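Local coordinates for protein CG14216 (Drosophila melanogaster, PDB 3P9Y) that dephosphorylates phosphoserine in the C-terminal domain of RNA polymerase II and probably takes part in RNA processing and transcription termination, at residues S8-A13 with Q108-V113; V12-S17 with F35-Y40; M20-E25 with V143-N148; H27-K32 with V158-I163; P137-N142 with H193-Y198. The protein carries 2 engineered substitutions. One frame throughout, in Å; residues are numbered along the deposited sequence.

Interaction 1: S8-A13 with Q108-V113; sequences SKLAVA and QFDIIV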
# COMPACT_ATOMS: atom_id res chain seq x y z
N SER A 8 -13.41 14.11 -5.26
CA SER A 8 -13.95 12.94 -5.94
C SER A 8 -14.37 11.86 -4.96
O SER A 8 -14.98 10.86 -5.34
CB SER A 8 -12.91 12.37 -6.91
OG SER A 8 -12.87 13.14 -8.10
N LYS A 9 -14.02 12.05 -3.69
CA LYS A 9 -14.29 11.07 -2.65
C LYS A 9 -13.92 9.65 -3.07
O LYS A 9 -14.62 8.69 -2.75
CB LYS A 9 -15.76 11.14 -2.21
CG LYS A 9 -16.09 12.40 -1.40
CD LYS A 9 -14.97 12.76 -0.42
CE LYS A 9 -14.50 11.53 0.39
NZ LYS A 9 -13.00 11.38 0.49
N LEU A 10 -12.80 9.53 -3.78
CA LEU A 10 -12.26 8.22 -4.15
C LEU A 10 -12.04 7.35 -2.93
O LEU A 10 -11.58 7.82 -1.89
CB LEU A 10 -10.92 8.38 -4.87
CG LEU A 10 -10.94 9.13 -6.20
CD1 LEU A 10 -9.53 9.49 -6.60
CD2 LEU A 10 -11.62 8.31 -7.28
N ALA A 11 -12.38 6.07 -3.05
CA ALA A 11 -11.98 5.07 -2.08
C ALA A 11 -10.72 4.40 -2.61
O ALA A 11 -10.75 3.73 -3.65
CB ALA A 11 -13.09 4.05 -1.87
N VAL A 12 -9.62 4.58 -1.89
CA VAL A 12 -8.31 4.14 -2.36
C VAL A 12 -7.75 3.05 -1.47
O VAL A 12 -7.94 3.06 -0.26
CB VAL A 12 -7.31 5.33 -2.37
CG1 VAL A 12 -5.93 4.87 -2.81
CG2 VAL A 12 -7.82 6.45 -3.26
N ALA A 13 -7.06 2.09 -2.07
CA ALA A 13 -6.27 1.13 -1.31
C ALA A 13 -4.85 1.15 -1.84
O ALA A 13 -4.63 1.39 -3.02
CB ALA A 13 -6.86 -0.27 -1.42
N GLN A 108 -14.39 -2.55 -0.97
CA GLN A 108 -14.26 -2.27 -2.40
C GLN A 108 -13.65 -0.88 -2.61
O GLN A 108 -13.76 -0.01 -1.76
CB GLN A 108 -15.61 -2.36 -3.08
CG GLN A 108 -16.26 -3.72 -2.95
CD GLN A 108 -17.48 -3.86 -3.83
OE1 GLN A 108 -18.02 -2.87 -4.32
NE2 GLN A 108 -17.92 -5.09 -4.04
N PHE A 109 -13.01 -0.69 -3.76
CA PHE A 109 -12.26 0.53 -4.02
C PHE A 109 -12.44 1.03 -5.44
O PHE A 109 -12.78 0.26 -6.34
CB PHE A 109 -10.78 0.30 -3.74
CG PHE A 109 -10.50 -0.28 -2.38
CD1 PHE A 109 -10.41 0.54 -1.27
CD2 PHE A 109 -10.35 -1.65 -2.22
CE1 PHE A 109 -10.16 0.01 -0.02
CE2 PHE A 109 -10.11 -2.19 -0.96
CZ PHE A 109 -10.01 -1.36 0.14
N ASP A 110 -12.22 2.32 -5.64
CA ASP A 110 -12.19 2.91 -6.97
C ASP A 110 -10.80 2.79 -7.56
O ASP A 110 -10.65 2.65 -8.77
CB ASP A 110 -12.59 4.39 -6.91
CG ASP A 110 -13.97 4.59 -6.32
OD1 ASP A 110 -14.94 4.04 -6.88
OD2 ASP A 110 -14.08 5.30 -5.30
N ILE A 111 -9.78 2.87 -6.71
CA ILE A 111 -8.40 2.75 -7.16
C ILE A 111 -7.59 1.90 -6.19
O ILE A 111 -7.65 2.09 -4.98
CB ILE A 111 -7.71 4.13 -7.28
CG1 ILE A 111 -8.49 5.03 -8.25
CG2 ILE A 111 -6.28 3.96 -7.76
CD1 ILE A 111 -7.88 6.43 -8.42
N ILE A 112 -6.84 0.95 -6.74
CA ILE A 112 -5.94 0.13 -5.94
C ILE A 112 -4.53 0.32 -6.47
O ILE A 112 -4.23 -0.02 -7.61
CB ILE A 112 -6.32 -1.37 -6.03
CG1 ILE A 112 -7.77 -1.57 -5.59
CG2 ILE A 112 -5.37 -2.21 -5.19
CD1 ILE A 112 -8.27 -3.00 -5.72
N VAL A 113 -3.65 0.87 -5.64
CA VAL A 113 -2.26 1.06 -6.04
C VAL A 113 -1.41 -0.08 -5.47
O VAL A 113 -1.51 -0.39 -4.29
CB VAL A 113 -1.71 2.42 -5.53
CG1 VAL A 113 -0.28 2.63 -5.99
CG2 VAL A 113 -2.61 3.56 -6.00
O HOH W 1 -16.44 7.45 -5.39
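A13 lies with its CB almost on the normal through the middle of the F109 ring, 3.5 Å from the centroid and 5° off that normal, a CH-pi contact in which all six ring carbons approach the methyl about equally. The ring edge is used too, since A11 O sits near its plane. An alanine in place of F109 would probably open a gap over the A13 methyl and leave R38 and Y40, on the neighbouring strand, without the ring they pack against. The short strands 11-13 and 111-113 run parallel, 19° apart, A13 N bonding to I111 O at 3.0 Å and V113 N to A13 O at 2.8 Å. This pairs strands 11-16 and 111-114 inside the parallel part of the sheet of a low-molecular-weight protein tyrosine phosphatase-like fold. At A11 both backbone polar atoms turn to D110 and I111. Its O accepts from D110 N at 2.8 Å and weakly from I111 N, while its N donates to D110 OD2 at 2.9 Å, nearly straight at 176° and on the anti side of the carboxylate. A water also donates to OD2 and, weakly, to K9 O, and OD1 has a long, weak ion pair with R136. On the side of the sheet turned to helix 149-167, I111 CD1 meets L10 CD1 at 3.9 Å, and M166 of that helix packs on I111.

Interaction 2: V12-S17 with F35-Y40; sequences VAVVDS and FNVRSY. Engineered in segment 12-17: D16 (natural residue Cys).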
# COMPACT_ATOMS: atom_id res chain seq x y z
N VAL A 12 -9.62 4.58 -1.89
CA VAL A 12 -8.31 4.14 -2.36
C VAL A 12 -7.75 3.05 -1.47
O VAL A 12 -7.94 3.06 -0.26
CB VAL A 12 -7.31 5.33 -2.37
CG1 VAL A 12 -5.93 4.87 -2.81
CG2 VAL A 12 -7.82 6.45 -3.26
N ALA A 13 -7.06 2.09 -2.07
CA ALA A 13 -6.27 1.13 -1.31
C ALA A 13 -4.85 1.15 -1.84
O ALA A 13 -4.63 1.39 -3.02
CB ALA A 13 -6.86 -0.27 -1.42
N VAL A 14 -3.88 0.94 -0.94
CA VAL A 14 -2.49 0.76 -1.32
C VAL A 14 -2.05 -0.60 -0.81
O VAL A 14 -2.33 -0.96 0.33
CB VAL A 14 -1.60 1.86 -0.73
CG1 VAL A 14 -0.18 1.72 -1.24
CG2 VAL A 14 -2.16 3.23 -1.09
N VAL A 15 -1.35 -1.35 -1.66
CA VAL A 15 -1.08 -2.75 -1.39
C VAL A 15 0.38 -3.09 -1.66
O VAL A 15 0.95 -2.71 -2.69
CB VAL A 15 -1.99 -3.63 -2.28
CG1 VAL A 15 -1.85 -5.09 -1.90
CG2 VAL A 15 -3.45 -3.19 -2.15
N ASP A 16 1.00 -3.79 -0.71
CA ASP A 16 2.36 -4.28 -0.86
C ASP A 16 2.36 -5.76 -0.50
O ASP A 16 1.36 -6.45 -0.70
CB ASP A 16 3.32 -3.48 0.03
CG ASP A 16 2.93 -3.53 1.50
OD1 ASP A 16 2.10 -4.39 1.85
OD2 ASP A 16 3.45 -2.71 2.29
N SER A 17 3.46 -6.26 0.05
CA SER A 17 3.54 -7.67 0.42
C SER A 17 3.12 -7.94 1.86
O SER A 17 2.21 -8.74 2.10
CB SER A 17 4.94 -8.21 0.17
OG SER A 17 4.95 -9.62 0.33
N PHE A 35 -7.29 11.83 1.90
CA PHE A 35 -7.89 10.75 1.13
C PHE A 35 -8.46 9.64 2.01
O PHE A 35 -7.98 9.37 3.10
CB PHE A 35 -6.88 10.17 0.14
CG PHE A 35 -6.53 11.12 -0.97
CD1 PHE A 35 -7.38 11.28 -2.05
CD2 PHE A 35 -5.37 11.88 -0.91
CE1 PHE A 35 -7.07 12.17 -3.06
CE2 PHE A 35 -5.06 12.76 -1.92
CZ PHE A 35 -5.90 12.91 -3.00
N ASN A 36 -9.52 9.00 1.50
CA ASN A 36 -10.07 7.79 2.09
C ASN A 36 -9.21 6.60 1.65
O ASN A 36 -9.37 6.11 0.54
CB ASN A 36 -11.51 7.60 1.62
CG ASN A 36 -12.12 6.29 2.09
OD1 ASN A 36 -11.53 5.54 2.87
ND2 ASN A 36 -13.33 6.01 1.62
N VAL A 37 -8.30 6.16 2.51
CA VAL A 37 -7.34 5.14 2.12
C VAL A 37 -7.29 3.97 3.09
O VAL A 37 -7.40 4.15 4.31
CB VAL A 37 -5.92 5.77 1.95
CG1 VAL A 37 -5.50 6.48 3.24
CG2 VAL A 37 -4.90 4.71 1.55
N ARG A 38 -7.14 2.77 2.54
CA ARG A 38 -6.91 1.55 3.33
C ARG A 38 -5.69 0.85 2.75
O ARG A 38 -5.34 1.10 1.60
CB ARG A 38 -8.13 0.62 3.27
CG ARG A 38 -9.37 1.20 3.91
CD ARG A 38 -10.50 0.18 3.98
NE ARG A 38 -11.62 0.65 4.79
CZ ARG A 38 -12.59 1.45 4.36
NH1 ARG A 38 -12.58 1.89 3.10
NH2 ARG A 38 -13.56 1.81 5.18
N SER A 39 -5.04 0.00 3.53
CA SER A 39 -3.82 -0.66 3.07
C SER A 39 -3.84 -2.15 3.34
O SER A 39 -4.48 -2.61 4.29
CB SER A 39 -2.59 -0.04 3.73
OG SER A 39 -2.67 -0.12 5.14
N TYR A 40 -3.13 -2.90 2.51
CA TYR A 40 -3.07 -4.36 2.62
C TYR A 40 -1.74 -4.90 2.11
O TYR A 40 -0.98 -4.20 1.45
CB TYR A 40 -4.21 -4.98 1.82
CG TYR A 40 -5.57 -4.43 2.16
CD1 TYR A 40 -6.32 -4.98 3.20
CD2 TYR A 40 -6.11 -3.36 1.46
CE1 TYR A 40 -7.56 -4.47 3.53
CE2 TYR A 40 -7.35 -2.85 1.78
CZ TYR A 40 -8.07 -3.41 2.81
OH TYR A 40 -9.31 -2.90 3.13
O HOH W 2 -10.45 3.35 1.15
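V12 O is approached from three directions: R38 N donates to it at 2.9 Å, V37 CA makes a CA-H...O contact at 3.2 Å, and a water stands 2.9 Å away, though that water has more acceptors within reach than protons to give. The ladder then alternates regularly, V12 N to N36 O, V14 N to R38 O, Y40 N to V14 O and D16 N to Y40 O, the evidence for parallel strands in register from V12-V37 to V15-Y40. On one face V14 CG2 meets V37 CG2 obliquely at 4.1 Å. On the other, the Y40 ring presents its edge to A13, CE2 lying 4.1 Å from CB. D16 is an engineered residue, cysteine in nature, at the start of the CX5R phosphate-binding P-loop; its OD1 takes the N-H of N19, and S17 N bonds a modified side chain of the bound peptide. The two strands belong to a beta-alpha-beta unit whose helix 22-32 covers the V14 face, while V15 on the opposite face packs against helix 117-128.

Interaction 3: M20-E25 with V143-N148; sequences MNRSME and VDVVNN. Engineered in segment 143-148: N147 (natural residue Asp).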
# COMPACT_ATOMS: atom_id res chain seq x y z
N MET A 20 3.58 -3.61 5.81
CA MET A 20 4.48 -3.16 6.86
C MET A 20 5.17 -1.84 6.52
O MET A 20 5.12 -0.89 7.29
CB MET A 20 5.57 -4.21 7.11
CG MET A 20 5.25 -5.17 8.24
SD MET A 20 5.23 -4.38 9.86
CE MET A 20 4.38 -5.63 10.80
N ASN A 21 5.84 -1.80 5.37
CA ASN A 21 6.66 -0.65 5.02
C ASN A 21 6.00 0.23 3.97
O ASN A 21 5.45 1.28 4.29
CB ASN A 21 8.03 -1.12 4.52
CG ASN A 21 8.94 0.03 4.15
OD1 ASN A 21 8.88 1.11 4.75
ND2 ASN A 21 9.81 -0.19 3.18
N ARG A 22 6.06 -0.20 2.71
CA ARG A 22 5.66 0.65 1.58
C ARG A 22 4.20 1.08 1.62
O ARG A 22 3.88 2.25 1.39
CB ARG A 22 5.98 -0.06 0.27
CG ARG A 22 7.48 -0.18 -0.03
CD ARG A 22 7.78 -1.20 -1.14
NE ARG A 22 7.38 -2.55 -0.75
CZ ARG A 22 7.40 -3.61 -1.57
NH1 ARG A 22 7.80 -3.48 -2.82
NH2 ARG A 22 7.03 -4.79 -1.12
N SER A 23 3.29 0.14 1.89
CA SER A 23 1.87 0.46 1.89
C SER A 23 1.51 1.37 3.06
O SER A 23 0.59 2.18 2.97
CB SER A 23 1.01 -0.80 1.95
OG SER A 23 1.06 -1.40 3.24
N MET A 24 2.23 1.24 4.16
CA MET A 24 1.91 2.01 5.36
C MET A 24 2.44 3.43 5.28
O MET A 24 1.83 4.36 5.80
CB MET A 24 2.45 1.29 6.60
CG MET A 24 1.72 -0.01 6.88
SD MET A 24 -0.05 0.25 7.08
CE MET A 24 -0.11 0.75 8.80
N GLU A 25 3.59 3.60 4.64
CA GLU A 25 4.12 4.93 4.38
C GLU A 25 3.14 5.68 3.47
O GLU A 25 2.81 6.84 3.73
CB GLU A 25 5.48 4.81 3.70
CG GLU A 25 6.30 6.07 3.72
CD GLU A 25 6.81 6.40 5.10
OE1 GLU A 25 6.41 7.45 5.63
OE2 GLU A 25 7.60 5.61 5.67
N VAL A 143 2.81 1.18 -9.17
CA VAL A 143 3.88 2.15 -9.13
C VAL A 143 5.02 1.55 -8.31
O VAL A 143 4.89 1.38 -7.10
CB VAL A 143 3.43 3.47 -8.48
CG1 VAL A 143 4.58 4.46 -8.44
CG2 VAL A 143 2.24 4.06 -9.23
N ASP A 144 6.13 1.23 -8.97
CA ASP A 144 7.24 0.56 -8.30
C ASP A 144 7.82 1.39 -7.17
O ASP A 144 8.20 2.54 -7.35
CB ASP A 144 8.35 0.25 -9.31
CG ASP A 144 8.00 -0.92 -10.19
OD1 ASP A 144 7.15 -1.75 -9.77
OD2 ASP A 144 8.59 -1.04 -11.28
N VAL A 145 7.88 0.77 -5.99
CA VAL A 145 8.50 1.37 -4.82
C VAL A 145 9.57 0.42 -4.29
O VAL A 145 9.26 -0.71 -3.91
CB VAL A 145 7.48 1.63 -3.70
CG1 VAL A 145 8.14 2.33 -2.52
CG2 VAL A 145 6.29 2.45 -4.22
N VAL A 146 10.81 0.87 -4.26
CA VAL A 146 11.90 0.07 -3.72
C VAL A 146 11.67 -0.14 -2.23
O VAL A 146 11.22 0.76 -1.52
CB VAL A 146 13.26 0.75 -3.97
CG1 VAL A 146 14.39 -0.02 -3.29
CG2 VAL A 146 13.50 0.86 -5.47
N ASN A 147 11.95 -1.35 -1.75
CA ASN A 147 11.55 -1.74 -0.40
C ASN A 147 12.58 -1.42 0.67
O ASN A 147 13.28 -2.31 1.17
CB ASN A 147 11.21 -3.23 -0.36
CG ASN A 147 10.27 -3.57 0.76
OD1 ASN A 147 10.08 -2.79 1.68
ND2 ASN A 147 9.66 -4.74 0.68
N ASN A 148 12.68 -0.14 1.02
CA ASN A 148 13.40 0.30 2.21
C ASN A 148 12.73 1.57 2.73
O ASN A 148 11.84 2.13 2.08
CB ASN A 148 14.87 0.55 1.90
CG ASN A 148 15.09 1.66 0.90
OD1 ASN A 148 14.85 2.82 1.20
ND2 ASN A 148 15.55 1.30 -0.29
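The backbones of N21-R22 and N147-N148 stay apart, R22 CA being 6.7 Å from N147 CA, so side chains bridge the gap with no main-chain pairing. N21 and R22 close the CX5R P-loop of this phosphatase fold, R22 opens helix 22-32, and both face the loop that follows strand 137-142. N147 in that loop is engineered, aspartate in the natural protein. N21 and N147 slide past each other in opposite directions with amide planes 12° apart, which lets N21 ND2 donate to N147 OD1 at 3.0 Å within its own amide plane; a second, weak bond goes to N148 O. The R22 chain bends at its third torsion (chi3 -63°), setting NE 3.4 Å from N147 CG. The N147 amide stacks on the guanidinium, planes 22° apart, with ND2 displaced toward the rim. R22 NH2 and N147 ND2, 3.2 Å apart, are both donors and form no bond. R22 also forms a salt bridge with E116 through NH1 and bonds a modified side chain of the bound peptide through NE. An alanine at R22 would probably leave E116 without its charge mate and the peptide group without this donor. At the guanidinium edge NH1 bonds weakly to V145 O, and farther back along the chain R22 CG lies 3.6 Å from V145 CG1.

Interaction 4: H27-K32 with V158-I163; sequences HNFLAK and VITDMI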
# COMPACT_ATOMS: atom_id res chain seq x y z
N HIS A 27 -0.03 4.90 3.12
CA HIS A 27 -1.28 5.02 3.86
C HIS A 27 -1.24 6.33 4.63
O HIS A 27 -2.16 7.13 4.56
CB HIS A 27 -1.45 3.85 4.84
CG HIS A 27 -2.80 3.80 5.50
ND1 HIS A 27 -3.47 2.62 5.73
CD2 HIS A 27 -3.60 4.78 5.98
CE1 HIS A 27 -4.62 2.87 6.32
NE2 HIS A 27 -4.73 4.18 6.48
N ASN A 28 -0.15 6.53 5.37
CA ASN A 28 -0.02 7.68 6.25
C ASN A 28 -0.07 8.99 5.48
O ASN A 28 -0.78 9.92 5.86
CB ASN A 28 1.29 7.58 7.03
CG ASN A 28 1.49 8.76 7.96
OD1 ASN A 28 0.98 8.77 9.09
ND2 ASN A 28 2.21 9.76 7.50
N PHE A 29 0.68 9.05 4.38
CA PHE A 29 0.76 10.27 3.59
C PHE A 29 -0.60 10.58 2.96
O PHE A 29 -1.10 11.69 3.09
CB PHE A 29 1.84 10.11 2.51
CG PHE A 29 2.37 11.42 2.00
CD1 PHE A 29 3.52 11.97 2.54
CD2 PHE A 29 1.74 12.09 0.97
CE1 PHE A 29 4.02 13.17 2.07
CE2 PHE A 29 2.23 13.29 0.49
CZ PHE A 29 3.38 13.83 1.04
N LEU A 30 -1.18 9.60 2.29
CA LEU A 30 -2.48 9.77 1.65
C LEU A 30 -3.54 10.25 2.64
O LEU A 30 -4.33 11.13 2.32
CB LEU A 30 -2.94 8.46 1.00
CG LEU A 30 -2.29 8.11 -0.34
CD1 LEU A 30 -2.51 6.64 -0.69
CD2 LEU A 30 -2.80 9.02 -1.46
N ALA A 31 -3.56 9.66 3.83
CA ALA A 31 -4.55 10.02 4.85
C ALA A 31 -4.36 11.46 5.31
O ALA A 31 -5.33 12.18 5.52
CB ALA A 31 -4.46 9.07 6.03
N LYS A 32 -3.11 11.87 5.47
CA LYS A 32 -2.80 13.24 5.87
C LYS A 32 -3.19 14.25 4.80
O LYS A 32 -3.48 15.41 5.10
CB LYS A 32 -1.31 13.38 6.20
CG LYS A 32 -0.93 12.80 7.55
CD LYS A 32 0.56 12.95 7.81
CE LYS A 32 0.92 12.51 9.23
NZ LYS A 32 2.36 12.73 9.54
N VAL A 158 5.12 10.04 -4.49
CA VAL A 158 4.81 9.83 -5.90
C VAL A 158 3.40 9.29 -6.08
O VAL A 158 2.65 9.74 -6.95
CB VAL A 158 5.80 8.85 -6.56
CG1 VAL A 158 5.43 8.63 -8.02
CG2 VAL A 158 7.23 9.38 -6.43
N ILE A 159 3.05 8.31 -5.27
CA ILE A 159 1.72 7.72 -5.32
C ILE A 159 0.68 8.79 -5.03
O ILE A 159 -0.38 8.82 -5.64
CB ILE A 159 1.60 6.57 -4.32
CG1 ILE A 159 2.38 5.36 -4.83
CG2 ILE A 159 0.14 6.20 -4.10
CD1 ILE A 159 2.56 4.27 -3.80
N THR A 160 0.99 9.67 -4.08
CA THR A 160 0.05 10.70 -3.69
C THR A 160 -0.14 11.71 -4.81
O THR A 160 -1.26 12.15 -5.07
CB THR A 160 0.48 11.41 -2.40
OG1 THR A 160 0.49 10.48 -1.31
CG2 THR A 160 -0.47 12.55 -2.06
N ASP A 161 0.94 12.08 -5.49
CA ASP A 161 0.84 12.95 -6.66
C ASP A 161 -0.07 12.32 -7.71
O ASP A 161 -0.87 13.01 -8.34
CB ASP A 161 2.21 13.22 -7.27
CG ASP A 161 3.08 14.11 -6.40
OD1 ASP A 161 2.53 14.89 -5.60
OD2 ASP A 161 4.31 14.01 -6.53
N MET A 162 0.07 11.01 -7.89
CA MET A 162 -0.73 10.31 -8.88
C MET A 162 -2.21 10.33 -8.51
O MET A 162 -3.06 10.62 -9.35
CB MET A 162 -0.26 8.87 -9.02
CG MET A 162 -1.02 8.11 -10.09
SD MET A 162 -0.50 6.40 -10.27
CE MET A 162 -1.14 5.68 -8.77
N ILE A 163 -2.51 10.03 -7.25
CA ILE A 163 -3.90 9.98 -6.79
C ILE A 163 -4.51 11.38 -6.83
O ILE A 163 -5.66 11.55 -7.22
CB ILE A 163 -4.02 9.41 -5.37
CG1 ILE A 163 -3.48 7.98 -5.31
CG2 ILE A 163 -5.47 9.45 -4.90
CD1 ILE A 163 -4.33 6.95 -6.05
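T160 meets F29 and L30 where helices 22-32 and 149-167 pass side by side, on one side of the central sheet of the alpha/beta fold. The short axes of 27-32 and 158-163 approach to 9.7 Å with their directions 39° apart, and the nearest pair of CA atoms is L30 and T160, at 6.0 Å. The tight part is centred on T160 OG1. It lies 3.1 Å from F29 CD2, oblique to the ring, and 3.6 Å from L30 CD2. F29 CG is anti to the backbone N (chi1 -158°), and the ring beyond it meets T160 through CD2 and CE2, the two side chains crossing at about a right angle. The hydroxyl is not left to the apolar neighbours, because OG1 is hydrogen-bonded to A156 O one turn earlier in its own helix. The reaches from L30 to I159 and I163 are wider: its CD1 is 4.3 Å from I159 CG2, and its CD2 is 4.0 Å from I163 CG1. Farther round helix 22-32, on the side turned from the partner, A31 and K32 are exposed and make no contact here, whereas L30 is buried and also packs on V37 of strand 36-41. At the aromatic edge, T160 CG2 lies in the ring plane, 3.8 Å from both F29 CD2 and F29 CE2.

Interaction 5: P137-N142 with H193-Y198; sequences PVHVLN and HSVLFY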
# COMPACT_ATOMS: atom_id res chain seq x y z
N PRO A 137 -16.54 -0.52 -11.90
CA PRO A 137 -15.14 -0.54 -12.32
C PRO A 137 -14.19 -0.16 -11.18
O PRO A 137 -14.52 0.71 -10.36
CB PRO A 137 -15.07 0.51 -13.43
CG PRO A 137 -16.49 0.88 -13.74
CD PRO A 137 -17.28 0.60 -12.51
N VAL A 138 -13.04 -0.82 -11.13
CA VAL A 138 -11.97 -0.46 -10.21
C VAL A 138 -10.67 -0.45 -11.00
O VAL A 138 -10.40 -1.35 -11.80
CB VAL A 138 -11.85 -1.46 -9.04
CG1 VAL A 138 -11.67 -2.88 -9.56
CG2 VAL A 138 -10.71 -1.06 -8.12
N HIS A 139 -9.86 0.58 -10.79
CA HIS A 139 -8.60 0.71 -11.51
C HIS A 139 -7.42 0.26 -10.66
O HIS A 139 -7.16 0.85 -9.62
CB HIS A 139 -8.39 2.16 -11.95
CG HIS A 139 -9.46 2.68 -12.85
ND1 HIS A 139 -9.55 2.32 -14.18
CD2 HIS A 139 -10.48 3.53 -12.62
CE1 HIS A 139 -10.59 2.92 -14.73
NE2 HIS A 139 -11.17 3.66 -13.80
N VAL A 140 -6.72 -0.77 -11.10
CA VAL A 140 -5.52 -1.21 -10.41
C VAL A 140 -4.31 -0.58 -11.10
O VAL A 140 -4.14 -0.68 -12.31
CB VAL A 140 -5.41 -2.76 -10.40
CG1 VAL A 140 -4.25 -3.21 -9.54
CG2 VAL A 140 -6.71 -3.36 -9.89
N LEU A 141 -3.48 0.10 -10.31
CA LEU A 141 -2.33 0.83 -10.82
C LEU A 141 -1.08 0.40 -10.07
O LEU A 141 -1.06 0.41 -8.84
CB LEU A 141 -2.54 2.33 -10.63
CG LEU A 141 -3.81 2.92 -11.24
CD1 LEU A 141 -4.06 4.32 -10.71
CD2 LEU A 141 -3.71 2.92 -12.76
N ASN A 142 -0.03 0.04 -10.80
CA ASN A 142 1.23 -0.32 -10.16
C ASN A 142 2.25 0.78 -10.30
O ASN A 142 2.51 1.26 -11.40
CB ASN A 142 1.82 -1.61 -10.74
CG ASN A 142 3.06 -2.05 -10.00
OD1 ASN A 142 2.99 -2.59 -8.89
ND2 ASN A 142 4.22 -1.81 -10.59
N HIS A 193 -1.50 -0.77 -15.56
CA HIS A 193 -2.90 -0.45 -15.35
C HIS A 193 -3.82 -1.57 -15.83
O HIS A 193 -3.67 -2.08 -16.94
CB HIS A 193 -3.27 0.84 -16.07
CG HIS A 193 -4.72 1.20 -15.95
ND1 HIS A 193 -5.43 1.76 -16.99
CD2 HIS A 193 -5.58 1.07 -14.92
CE1 HIS A 193 -6.68 1.97 -16.60
NE2 HIS A 193 -6.80 1.56 -15.35
N SER A 194 -4.77 -1.94 -14.98
CA SER A 194 -5.83 -2.86 -15.36
C SER A 194 -7.15 -2.32 -14.84
O SER A 194 -7.20 -1.71 -13.77
CB SER A 194 -5.59 -4.25 -14.76
OG SER A 194 -4.43 -4.84 -15.31
N VAL A 195 -8.22 -2.53 -15.60
CA VAL A 195 -9.56 -2.23 -15.13
C VAL A 195 -10.27 -3.54 -14.81
O VAL A 195 -10.46 -4.38 -15.68
CB VAL A 195 -10.39 -1.48 -16.19
CG1 VAL A 195 -11.71 -1.05 -15.59
CG2 VAL A 195 -9.62 -0.28 -16.71
N LEU A 196 -10.65 -3.70 -13.55
CA LEU A 196 -11.40 -4.87 -13.12
C LEU A 196 -12.77 -4.44 -12.63
O LEU A 196 -13.08 -3.25 -12.62
CB LEU A 196 -10.63 -5.61 -12.03
CG LEU A 196 -9.26 -6.08 -12.51
CD1 LEU A 196 -8.32 -6.35 -11.35
CD2 LEU A 196 -9.41 -7.32 -13.39
N PHE A 197 -13.60 -5.40 -12.23
CA PHE A 197 -14.97 -5.09 -11.85
C PHE A 197 -15.39 -5.89 -10.63
O PHE A 197 -15.07 -7.07 -10.51
CB PHE A 197 -15.92 -5.38 -13.01
CG PHE A 197 -15.67 -4.54 -14.23
CD1 PHE A 197 -16.33 -3.34 -14.41
CD2 PHE A 197 -14.76 -4.95 -15.20
CE1 PHE A 197 -16.09 -2.56 -15.53
CE2 PHE A 197 -14.53 -4.18 -16.32
CZ PHE A 197 -15.19 -2.98 -16.48
N TYR A 198 -16.10 -5.24 -9.72
CA TYR A 198 -16.70 -5.92 -8.59
C TYR A 198 -18.05 -6.48 -8.99
O TYR A 198 -18.62 -7.31 -8.29
CB TYR A 198 -16.88 -4.97 -7.41
CG TYR A 198 -15.59 -4.53 -6.77
CD1 TYR A 198 -14.89 -5.38 -5.93
CD2 TYR A 198 -15.09 -3.26 -6.99
CE1 TYR A 198 -13.71 -4.97 -5.33
CE2 TYR A 198 -13.91 -2.84 -6.40
CZ TYR A 198 -13.22 -3.70 -5.57
OH TYR A 198 -12.05 -3.29 -4.98
OXT TYR A 198 -18.60 -6.10 -10.03
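H139 and H193 meet rim to rim, their ring planes at 40° and their centroids 5.2 Å apart, so neither imidazole lies over the other. H139 ND1 and H193 NE2 are hydrogen-bonded at 3.1 Å, and the bond is bent, 141° at the hydrogen. H193 CG is anti to the backbone N (chi1 177°), and the ring beyond it has H139 ND1 and V140 O near its plane. L141 lies beside H193 and points the same way, CD2 reaching H193 CD2 at 3.4 Å. V195 likewise runs alongside H139. Farther along this face P137 crosses the F197 ring obliquely, CB to CE1 3.9 Å. On the other face V140 CG2 meets L196 CD1 at 3.7 Å. Y198, which follows the strand, meets V138 at about a right angle, with V138 CB 3.6 Å from Y198 CE2; Y198 OH bonds F109 N. V138-L196 and V140-S194 are the hydrogen-bonded antiparallel pairs, each with two bonds. They add strand 192-197 as one edge strand, the antiparallel one, to the otherwise parallel sheet of this phosphatase fold. H139 NE2 is bonded to D173 OD1, and that carboxylate would probably polarise the imidazole. Because the ND1 to NE2 bond needs one donor and one acceptor, at least one of the two histidines is likely to be uncharged.

In the fold
Interactions 1, 2 and 5 build one mixed sheet, ordered 36-41, 11-16, 111-114, 137-142, 192-197. Interactions 1 and 2 share V12 and A13 of strand 11-16, with centres 8 Å apart, and interaction 5 lies about 10 Å from interaction 1, centre to centre, joined to it through I112. Interaction 4 joins helices 22-32 and 149-167 beside the sheet, its centre about 10 Å from that of interaction 2. Interaction 3 starts at the beginning of helix 22-32, about 11 Å from interaction 2 between centres, where OD2 of the engineered D16 is 2.9 Å from S23 N. Along the chain, interactions 3 and 4 alternate with the sheet contacts; interaction 3 brings the loop after strand 137-142 to the peptide-binding P-loop.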